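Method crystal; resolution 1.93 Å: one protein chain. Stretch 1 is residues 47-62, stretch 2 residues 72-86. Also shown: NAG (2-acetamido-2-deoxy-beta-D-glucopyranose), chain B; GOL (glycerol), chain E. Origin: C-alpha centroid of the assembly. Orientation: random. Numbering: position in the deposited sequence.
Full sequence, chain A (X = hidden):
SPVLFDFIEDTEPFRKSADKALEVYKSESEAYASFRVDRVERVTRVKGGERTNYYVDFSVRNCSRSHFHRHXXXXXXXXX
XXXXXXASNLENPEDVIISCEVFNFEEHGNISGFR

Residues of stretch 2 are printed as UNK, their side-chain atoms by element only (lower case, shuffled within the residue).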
# COMPACT_ATOMS: atom_id res chain seq x y z
N LYS A 47 -8.74 12.56 -11.16
CA LYS A 47 -8.26 13.86 -11.59
C LYS A 47 -9.44 14.76 -11.33
O LYS A 47 -10.56 14.49 -11.84
CB LYS A 47 -7.99 13.92 -13.08
CG LYS A 47 -6.71 13.22 -13.45
CD LYS A 47 -6.46 13.35 -14.94
CE LYS A 47 -6.16 14.79 -15.28
NZ LYS A 47 -5.21 14.93 -16.43
N GLY A 48 -9.20 15.77 -10.51
CA GLY A 48 -10.22 16.78 -10.15
C GLY A 48 -9.75 18.14 -10.57
O GLY A 48 -8.62 18.30 -11.07
N GLY A 49 -10.61 19.13 -10.37
CA GLY A 49 -10.21 20.54 -10.49
C GLY A 49 -8.97 20.98 -9.71
O GLY A 49 -8.33 21.94 -10.14
N GLU A 50 -8.60 20.31 -8.61
CA GLU A 50 -7.60 20.85 -7.68
C GLU A 50 -6.35 20.00 -7.50
O GLU A 50 -5.24 20.52 -7.49
CB GLU A 50 -8.23 21.03 -6.30
CG GLU A 50 -7.38 21.80 -5.29
CD GLU A 50 -7.76 23.28 -5.15
OE1 GLU A 50 -8.74 23.73 -5.79
OE2 GLU A 50 -7.08 24.00 -4.39
N ARG A 51 -6.56 18.70 -7.29
CA ARG A 51 -5.49 17.73 -7.17
C ARG A 51 -5.75 16.60 -8.13
O ARG A 51 -6.87 16.40 -8.60
CB ARG A 51 -5.44 17.16 -5.75
CG ARG A 51 -5.16 18.22 -4.68
CD ARG A 51 -3.68 18.49 -4.54
NE ARG A 51 -3.35 19.36 -3.43
CZ ARG A 51 -3.20 19.01 -2.14
NH1 ARG A 51 -3.40 17.77 -1.69
NH2 ARG A 51 -2.90 19.97 -1.27
N THR A 52 -4.66 15.89 -8.43
CA THR A 52 -4.67 14.59 -8.99
C THR A 52 -4.31 13.62 -7.85
O THR A 52 -3.26 13.74 -7.23
CB THR A 52 -3.73 14.56 -10.20
OG1 THR A 52 -4.32 15.40 -11.18
CG2 THR A 52 -3.63 13.17 -10.80
N ASN A 53 -5.23 12.72 -7.54
CA ASN A 53 -4.98 11.67 -6.55
C ASN A 53 -4.67 10.34 -7.21
O ASN A 53 -5.36 9.93 -8.15
CB ASN A 53 -6.20 11.57 -5.61
CG ASN A 53 -6.31 12.76 -4.69
OD1 ASN A 53 -6.90 13.81 -4.99
ND2 ASN A 53 -5.73 12.62 -3.56
N TYR A 54 -3.64 9.66 -6.74
CA TYR A 54 -3.35 8.26 -7.15
C TYR A 54 -3.54 7.39 -5.95
O TYR A 54 -3.02 7.71 -4.90
CB TYR A 54 -1.91 8.07 -7.66
CG TYR A 54 -1.61 8.78 -8.94
CD1 TYR A 54 -1.27 10.12 -8.92
CD2 TYR A 54 -1.73 8.14 -10.17
CE1 TYR A 54 -1.02 10.81 -10.10
CE2 TYR A 54 -1.50 8.82 -11.36
CZ TYR A 54 -1.12 10.16 -11.31
OH TYR A 54 -0.89 10.89 -12.44
N TYR A 55 -4.29 6.31 -6.13
CA TYR A 55 -4.58 5.36 -5.06
C TYR A 55 -3.81 4.12 -5.42
O TYR A 55 -4.07 3.46 -6.45
CB TYR A 55 -6.09 5.11 -4.91
CG TYR A 55 -6.82 6.40 -4.52
CD1 TYR A 55 -6.94 6.79 -3.19
CD2 TYR A 55 -7.38 7.22 -5.48
CE1 TYR A 55 -7.61 7.98 -2.85
CE2 TYR A 55 -8.03 8.42 -5.14
CZ TYR A 55 -8.16 8.77 -3.82
OH TYR A 55 -8.78 9.99 -3.47
N VAL A 56 -2.75 3.89 -4.66
CA VAL A 56 -1.81 2.83 -4.96
C VAL A 56 -2.16 1.71 -4.01
O VAL A 56 -1.95 1.89 -2.82
CB VAL A 56 -0.37 3.26 -4.70
CG1 VAL A 56 0.59 2.12 -5.01
CG2 VAL A 56 -0.03 4.45 -5.59
N ASP A 57 -2.65 0.58 -4.54
CA ASP A 57 -3.10 -0.58 -3.74
C ASP A 57 -1.98 -1.60 -3.84
O ASP A 57 -1.58 -1.94 -4.94
CB ASP A 57 -4.38 -1.24 -4.29
CG ASP A 57 -5.61 -0.32 -4.23
OD1 ASP A 57 -5.56 0.56 -3.38
OD2 ASP A 57 -6.57 -0.43 -5.03
N PHE A 58 -1.48 -2.02 -2.69
CA PHE A 58 -0.29 -2.87 -2.63
C PHE A 58 -0.38 -3.92 -1.55
O PHE A 58 -1.10 -3.74 -0.56
CB PHE A 58 1.03 -2.05 -2.59
CG PHE A 58 1.23 -1.19 -1.40
CD1 PHE A 58 0.71 0.10 -1.37
CD2 PHE A 58 1.97 -1.62 -0.33
CE1 PHE A 58 0.96 0.93 -0.29
CE2 PHE A 58 2.19 -0.81 0.77
CZ PHE A 58 1.72 0.49 0.76
N SER A 59 0.29 -5.08 -1.80
CA SER A 59 0.36 -6.13 -0.82
C SER A 59 1.63 -5.93 -0.03
O SER A 59 2.59 -5.34 -0.54
CB SER A 59 0.34 -7.53 -1.45
OG SER A 59 1.14 -7.57 -2.59
N VAL A 60 1.59 -6.40 1.22
CA VAL A 60 2.72 -6.37 2.14
C VAL A 60 2.94 -7.73 2.82
O VAL A 60 2.03 -8.52 2.89
CB VAL A 60 2.55 -5.25 3.19
CG1 VAL A 60 2.56 -3.88 2.49
CG2 VAL A 60 1.28 -5.43 4.07
N ARG A 61 4.15 -7.95 3.34
CA ARG A 61 4.47 -9.12 4.15
C ARG A 61 5.07 -8.69 5.48
O ARG A 61 5.83 -7.74 5.56
CB ARG A 61 5.51 -10.00 3.44
CG ARG A 61 5.01 -10.68 2.19
CD ARG A 61 3.77 -11.54 2.45
NE ARG A 61 3.47 -12.40 1.30
CZ ARG A 61 2.98 -13.64 1.36
NH1 ARG A 61 2.75 -14.21 2.55
NH2 ARG A 61 2.76 -14.34 0.24
N ASN A 62 4.73 -9.45 6.51
CA ASN A 62 5.27 -9.26 7.84
C ASN A 62 6.54 -10.07 7.95
O ASN A 62 6.48 -11.29 8.25
CB ASN A 62 4.25 -9.75 8.87
CG ASN A 62 4.69 -9.50 10.28
OD1 ASN A 62 5.87 -9.35 10.55
ND2 ASN A 62 3.74 -9.48 11.21
N UNK A 72 2.38 -17.60 8.77
CA UNK A 72 2.43 -16.61 7.70
C UNK A 72 1.45 -15.44 7.90
O UNK A 72 0.41 -15.59 8.57
c UNK A 72 2.35 -18.84 6.78
c UNK A 72 2.09 -17.45 6.44
c UNK A 72 2.18 -18.98 8.26
N UNK A 73 1.80 -14.28 7.33
CA UNK A 73 0.90 -13.12 7.35
C UNK A 73 1.01 -12.35 6.05
O UNK A 73 1.94 -12.61 5.22
c UNK A 73 1.08 -12.27 8.60
N UNK A 74 -0.05 -11.63 5.73
CA UNK A 74 -0.12 -10.86 4.48
C UNK A 74 -0.93 -9.64 4.84
O UNK A 74 -1.68 -9.65 5.82
c UNK A 74 -1.90 -9.78 -0.24
c UNK A 74 -0.77 -11.76 3.40
c UNK A 74 -0.68 -10.47 -0.17
c UNK A 74 -0.31 -11.10 1.02
c UNK A 74 -2.39 -10.35 2.04
c UNK A 74 -1.15 -11.06 2.14
c UNK A 74 -2.74 -9.71 0.86
N UNK A 75 -0.74 -8.54 4.12
CA UNK A 75 -1.61 -7.38 4.31
C UNK A 75 -1.92 -6.70 3.01
O UNK A 75 -1.21 -6.88 2.03
N UNK A 76 -2.96 -5.88 3.00
CA UNK A 76 -3.20 -5.00 1.88
C UNK A 76 -3.11 -3.57 2.42
O UNK A 76 -3.64 -3.32 3.51
c UNK A 76 -4.62 -5.26 1.30
c UNK A 76 -5.76 -7.34 0.42
c UNK A 76 -4.96 -8.45 -1.56
c UNK A 76 -5.88 -8.35 -0.53
c UNK A 76 -3.97 -7.49 -1.67
c UNK A 76 -4.73 -6.38 0.31
c UNK A 76 -3.86 -6.48 -0.76
N UNK A 77 -2.51 -2.64 1.65
CA UNK A 77 -2.48 -1.24 1.95
C UNK A 77 -2.99 -0.45 0.76
O UNK A 77 -2.90 -0.89 -0.39
s UNK A 77 -0.24 -1.60 3.64
c UNK A 77 -1.08 -0.73 2.30
N UNK A 78 -3.56 0.71 1.07
CA UNK A 78 -3.85 1.71 0.06
C UNK A 78 -3.16 2.99 0.50
O UNK A 78 -3.36 3.44 1.62
c UNK A 78 -5.66 3.18 -0.97
c UNK A 78 -8.50 2.31 -3.18
n UNK A 78 -8.63 1.41 -4.15
c UNK A 78 -7.10 3.33 -1.41
c UNK A 78 -5.36 1.97 -0.09
n UNK A 78 -7.36 2.38 -2.49
n UNK A 78 -9.53 3.09 -2.87
N UNK A 79 -2.38 3.58 -0.41
CA UNK A 79 -1.80 4.88 -0.25
C UNK A 79 -2.47 5.85 -1.20
O UNK A 79 -2.48 5.68 -2.42
c UNK A 79 -0.29 4.86 -0.51
N UNK A 80 -2.95 6.93 -0.63
CA UNK A 80 -3.58 7.97 -1.41
C UNK A 80 -2.52 9.04 -1.59
O UNK A 80 -2.23 9.77 -0.63
c UNK A 80 -5.28 9.87 -1.31
o UNK A 80 -4.83 10.31 -2.42
c UNK A 80 -4.79 8.54 -0.69
o UNK A 80 -6.11 10.52 -0.65
N UNK A 81 -2.00 9.21 -2.80
CA UNK A 81 -1.01 10.28 -3.06
C UNK A 81 -1.69 11.45 -3.77
O UNK A 81 -2.31 11.29 -4.83
c UNK A 81 0.65 8.37 -3.59
c UNK A 81 1.38 7.68 -4.75
c UNK A 81 0.13 9.78 -3.94
c UNK A 81 1.56 8.46 -2.42
N UNK A 82 -1.62 12.61 -3.15
CA UNK A 82 -2.27 13.78 -3.67
C UNK A 82 -1.24 14.73 -4.26
O UNK A 82 -0.29 15.16 -3.58
o UNK A 82 -3.75 15.53 -3.06
c UNK A 82 -3.04 14.45 -2.54
N UNK A 83 -1.42 15.05 -5.52
CA UNK A 83 -0.47 15.85 -6.28
C UNK A 83 -1.08 17.16 -6.78
O UNK A 83 -2.21 17.24 -7.26
c UNK A 83 2.37 14.20 -7.03
c UNK A 83 0.48 12.68 -7.01
c UNK A 83 1.00 13.98 -7.19
c UNK A 83 2.68 11.86 -6.55
c UNK A 83 1.32 11.64 -6.68
c UNK A 83 3.21 13.14 -6.71
c UNK A 83 0.09 15.12 -7.52
N UNK A 84 -0.24 18.18 -6.71
CA UNK A 84 -0.48 19.41 -7.44
C UNK A 84 -0.78 19.04 -8.89
O UNK A 84 -0.08 18.20 -9.48
o UNK A 84 0.90 22.54 -7.19
c UNK A 84 0.62 21.59 -7.94
c UNK A 84 0.80 20.22 -7.39
o UNK A 84 0.21 21.72 -9.12
N UNK A 85 -1.81 19.63 -9.50
CA UNK A 85 -2.05 19.31 -10.92
C UNK A 85 -0.87 19.66 -11.86
O UNK A 85 -0.84 19.18 -12.99
c UNK A 85 -3.32 19.97 -11.46
c UNK A 85 -3.20 21.50 -11.46
c UNK A 85 -4.52 19.50 -10.66
N UNK A 86 0.08 20.49 -11.40
CA UNK A 86 1.27 20.88 -12.19
C UNK A 86 2.52 19.99 -12.02
O UNK A 86 3.52 20.18 -12.72
o UNK A 86 0.56 24.34 -10.07
c UNK A 86 1.65 22.34 -11.88
o UNK A 86 0.43 25.68 -11.83
c UNK A 86 0.52 24.54 -11.31
c UNK A 86 0.56 23.33 -12.24
C1 NAG B . 4.04 -9.24 12.59
C2 NAG B . 2.91 -8.62 13.38
C3 NAG B . 3.42 -8.44 14.79
C4 NAG B . 3.98 -9.69 15.42
C5 NAG B . 5.03 -10.36 14.54
C6 NAG B . 5.36 -11.80 15.04
C7 NAG B . 1.29 -6.93 12.56
C8 NAG B . 1.01 -5.48 12.15
N2 NAG B . 2.51 -7.29 12.93
O3 NAG B . 2.37 -7.97 15.55
O4 NAG B . 4.66 -9.26 16.56
O5 NAG B . 4.56 -10.42 13.19
O6 NAG B . 4.11 -12.49 15.13
O7 NAG B . 0.37 -7.71 12.47
C1 GOL E . 6.85 -14.29 5.70
O1 GOL E . 7.19 -13.70 4.43
C2 GOL E . 5.40 -14.04 6.12
O2 GOL E . 4.47 -14.95 5.48
C3 GOL E . 5.09 -12.58 5.79
O3 GOL E . 3.98 -12.02 6.50

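Position 72 has three side-chain carbons closing a ring onto its own backbone nitrogen and making no contact with stretch 1; only proline does this, and Pro 72 stands just ahead of the strand. Position 73 has a single carbon, its CB, 4.1 Å from CB of Asn 62, so it is Ala 73. Its carbonyl O accepts a hydrogen bond from Arg 61 NH1 (3.2 Å) and a very short one from glycerol O3 (2.5 Å).

Position 74 carries one carbon and then a six-carbon ring with no oxygen, close to Ser 59 CB and the Arg 61 guanidinium: Phe 74. Its CE2 is 3.4 Å from Ser 59 CB, while its CD2 lies over one face of the guanidinium, 4.0 Å from NE of Arg 61, a flat apolar neighbour for a flat cation. Position 75 has no side-chain atoms, and Val 60 CG2 occupies the place a CB would take, only 2.7 Å from it; the residue that fits is Gly 75.

At 76 one carbon again leads to a six-carbon ring, exposed and only grazing Ser 59: Phe 76, with CD1 4.2 Å from Ser 59 CA. Position 77 has one carbon, lying over the Phe 58 ring 3.7 Å from its centroid, and a sulfur 3.8 Å from Val 60 CG1, hence Cys 77. The short side chain lets CB rest on the ring face, and SG makes a covalent bond elsewhere in the structure.

Position 78 shows three carbons, a nitrogen, and a carbon carrying two more nitrogens, reaching the carboxylate of Asp 57: Arg 78. Its NE and NH2 donate to Asp 57 OD1 (2.7 Å) and OD2 (2.9 Å), a two-pronged salt bridge, and Tyr 55 CB covers one face of the guanidinium. At 79 a single carbon lies 4.1 Å from Phe 58 CE1; Ala 79 offers one methyl to the ring edge.

At 80 two carbons, the second carrying two oxygens, approach Asn 53 and Tyr 55: Asp 80, whose OD1 gives the Asn 53 ND2 amide a charged acceptor at 2.7 Å. Four carbons forked at the second approach Val 56 at 81; this is Leu 81, whose apolar reach brings CD1 3.6 Å from Val 56 CG2. At 82 a single carbon ends in one oxygen, 2.6 Å from NH1 of Arg 51: Ser 82, whose hydroxyl OG accepts the bond.

Position 83, one carbon and a six-carbon ring beside Tyr 54, is Phe 83; its CD2 lies 3.6 Å from Tyr 54 CD1, apolar against aromatic. At 84 two carbons, the second with two oxygens, point away from stretch 1: Asp 84, accepting from backbone N of residue 86. One carbon bearing two, near Glu 50 O, makes 85 Val 85, with CG1 at 3.4 Å from that O. Three carbons, the third with two oxygens, out of reach, are Glu 86.

The strands run antiparallel, paired by backbone hydrogen bonds such as Leu 81 N to Tyr 54 O (2.8 Å). Alternation puts Val 56, Phe 58, Cys 77 and Leu 81 on an apolar face, while Asn 53, Asp 57, Arg 78 and Asp 80 share the other, where polar bonds join the strands.

Stretch 2 72-86: PAFGFCRADLSFDVE
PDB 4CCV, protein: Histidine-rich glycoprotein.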